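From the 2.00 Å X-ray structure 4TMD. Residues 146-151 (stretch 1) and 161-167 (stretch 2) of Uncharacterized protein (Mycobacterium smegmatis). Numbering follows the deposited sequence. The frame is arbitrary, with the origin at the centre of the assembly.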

# COMPACT_ATOMS: atom_id res chain seq x y z
N GLY A 146 -1.57 -6.42 14.29
CA GLY A 146 -1.52 -5.22 13.48
C GLY A 146 -1.99 -5.54 12.07
O GLY A 146 -1.51 -6.49 11.44
N GLU A 147 -2.93 -4.75 11.56
CA GLU A 147 -3.63 -5.09 10.33
C GLU A 147 -3.59 -3.95 9.31
O GLU A 147 -3.67 -2.79 9.69
CB GLU A 147 -5.08 -5.46 10.67
CG GLU A 147 -5.96 -5.77 9.50
CD GLU A 147 -7.34 -6.23 9.95
OE1 GLU A 147 -8.13 -6.66 9.10
OE2 GLU A 147 -7.63 -6.15 11.16
N LEU A 148 -3.44 -4.29 8.02
CA LEU A 148 -3.59 -3.27 6.97
C LEU A 148 -4.03 -3.85 5.64
O LEU A 148 -3.92 -5.06 5.38
CB LEU A 148 -2.28 -2.49 6.79
CG LEU A 148 -0.98 -3.13 6.28
CD1 LEU A 148 -0.99 -3.29 4.77
CD2 LEU A 148 0.23 -2.32 6.71
N TYR A 149 -4.57 -2.97 4.80
CA TYR A 149 -4.85 -3.26 3.41
C TYR A 149 -3.93 -2.41 2.54
O TYR A 149 -3.65 -1.25 2.87
CB TYR A 149 -6.31 -3.00 3.08
CG TYR A 149 -7.25 -3.99 3.70
CD1 TYR A 149 -7.75 -5.05 2.97
CD2 TYR A 149 -7.65 -3.87 5.04
CE1 TYR A 149 -8.63 -5.96 3.53
CE2 TYR A 149 -8.54 -4.79 5.61
CZ TYR A 149 -9.01 -5.83 4.84
OH TYR A 149 -9.89 -6.75 5.38
N ASN A 150 -3.43 -3.02 1.46
CA ASN A 150 -2.52 -2.40 0.51
C ASN A 150 -3.13 -2.51 -0.87
O ASN A 150 -3.52 -3.60 -1.27
CB ASN A 150 -1.16 -3.11 0.48
CG ASN A 150 -0.12 -2.41 1.29
OD1 ASN A 150 -0.04 -1.18 1.31
ND2 ASN A 150 0.72 -3.19 1.96
N TYR A 151 -3.17 -1.41 -1.62
CA TYR A 151 -3.62 -1.49 -3.00
C TYR A 151 -2.57 -0.80 -3.84
O TYR A 151 -2.16 0.31 -3.54
CB TYR A 151 -5.00 -0.86 -3.20
CG TYR A 151 -6.04 -1.53 -2.35
CD1 TYR A 151 -6.76 -2.62 -2.83
CD2 TYR A 151 -6.28 -1.11 -1.04
CE1 TYR A 151 -7.69 -3.27 -2.03
CE2 TYR A 151 -7.22 -1.75 -0.24
CZ TYR A 151 -7.92 -2.82 -0.74
OH TYR A 151 -8.86 -3.47 0.04
N ILE A 161 0.31 3.70 -4.48
CA ILE A 161 0.04 2.77 -3.40
C ILE A 161 -0.90 3.39 -2.37
O ILE A 161 -0.59 4.44 -1.80
CB ILE A 161 1.33 2.34 -2.68
CG1 ILE A 161 2.38 1.86 -3.69
CG2 ILE A 161 1.01 1.25 -1.66
CD1 ILE A 161 3.62 1.36 -3.02
N VAL A 162 -2.03 2.74 -2.15
CA VAL A 162 -2.93 3.15 -1.08
C VAL A 162 -2.79 2.14 0.05
O VAL A 162 -2.90 0.92 -0.17
CB VAL A 162 -4.40 3.26 -1.56
CG1 VAL A 162 -5.35 3.55 -0.36
CG2 VAL A 162 -4.52 4.36 -2.62
N THR A 163 -2.50 2.64 1.24
CA THR A 163 -2.44 1.79 2.43
C THR A 163 -3.53 2.24 3.40
O THR A 163 -3.64 3.43 3.70
CB THR A 163 -1.07 1.87 3.12
OG1 THR A 163 -0.05 1.50 2.17
CG2 THR A 163 -1.03 0.91 4.30
N ALA A 164 -4.35 1.30 3.86
CA ALA A 164 -5.41 1.61 4.81
C ALA A 164 -5.27 0.72 6.04
O ALA A 164 -5.14 -0.49 5.90
CB ALA A 164 -6.77 1.41 4.18
N ASN A 165 -5.32 1.30 7.23
CA ASN A 165 -5.19 0.52 8.47
C ASN A 165 -6.08 1.09 9.58
O ASN A 165 -6.37 2.28 9.58
CB ASN A 165 -3.72 0.49 8.92
CG ASN A 165 -3.24 1.84 9.41
OD1 ASN A 165 -2.74 2.65 8.64
ND2 ASN A 165 -3.42 2.11 10.69
N PRO A 166 -6.54 0.23 10.52
CA PRO A 166 -7.28 0.75 11.67
C PRO A 166 -6.38 1.66 12.50
O PRO A 166 -5.19 1.34 12.65
CB PRO A 166 -7.65 -0.51 12.47
CG PRO A 166 -7.28 -1.68 11.62
CD PRO A 166 -6.22 -1.20 10.66
N LEU A 167 -6.90 2.77 13.01
CA LEU A 167 -6.18 3.53 14.02
C LEU A 167 -6.20 2.68 15.29
O LEU A 167 -7.27 2.25 15.74
CB LEU A 167 -6.80 4.89 14.28
CG LEU A 167 -6.77 5.94 13.18
CD1 LEU A 167 -7.62 7.15 13.57
CD2 LEU A 167 -5.34 6.38 12.89

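Antiparallel strands satisfy their backbone polar groups in a characteristic rhythm: pairs of residues that exchange two hydrogen bonds alternate with pairs that exchange none. The contact between residues 146-151 and 161-166 is a compact example. The two strands run at 157° to one another, nearly antiparallel, with their axes approaching to 4.6 Å, and together the stretches bury 430 Å² of surface.

Two pairs carry the backbone bonding. In the first, Tyr149 N donates to Ala164 O at 2.8 Å, and Ala164 N returns the bond to Tyr149 O, also at 2.8 Å. With N-H...O angles of 175° and 167°, both are close to linear. Two residues further along, the pattern repeats: Tyr151 N donates to Val162 O and Val162 N to Tyr151 O, each over 2.8 Å and each at 160°. Amide and carbonyl of all four residues are thus satisfied across the contact. The reciprocal arrangement also brings like atoms near each other: Tyr149 O and Ala164 O lie 3.5 Å apart, but both are acceptors, so no bond joins them; each has its donor in the opposing amide.

The same four carbonyls receive a second, weaker approach from CA-H groups. Thr163 CA lies 3.3 Å from Tyr149 O and Ile161 CA 3.3 Å from Tyr151 O; on the other strand, Leu148 CA is 3.4 Å from Ala164 O and Asn150 CA 3.4 Å from Val162 O. Each oxygen therefore meets an amide from its paired residue and a CA-H from the residue preceding that partner. The angle at hydrogen is least favourable for Leu148, at 123°, against 139° to 146° for the other three.

Between the two hydrogen-bonded pairs sits Asn150 opposite Thr163, a non-hydrogen-bonded pair. Asn150 CA and Thr163 CA are 4.6 Å apart, compared with 5.1 Å both for Tyr149 CA to Ala164 CA and for Tyr151 CA to Val162 CA. Here the backbone amides make no bond across the contact, and the side chains supply one instead: Thr163 OG1 donates to Asn150 OD1 at 2.8 Å. The Asn150 chi1 of -99° lies between wells, and the end of the side chain comes nearer to the other strand than its CA-to-CB direction alone would suggest.

The opposite face of the sheet carries Tyr149, Ala164, Tyr151 and Val162, and no side-chain hydrogen bond links the strands there. Tyr151 CB and Val162 CB make a loose apolar contact at 4.5 Å, while the end of the Tyr149 side chain leads away from the neighbouring strand.

Beyond Ala164 the ladder gives way to packing. Leu148 CB meets Asn165 CB at 3.9 Å, and Glu147 O lies 3.2 Å from Pro166 CD. Proline has no amide hydrogen to offer that carbonyl. The end of the Asn165 side chain leads away from the other strand, and its ND2 donates within its own stretch to Pro166 O at 2.8 Å, with a bent angle of 138°. Glu147 OE1 finds its hydrogen bond elsewhere in the structure.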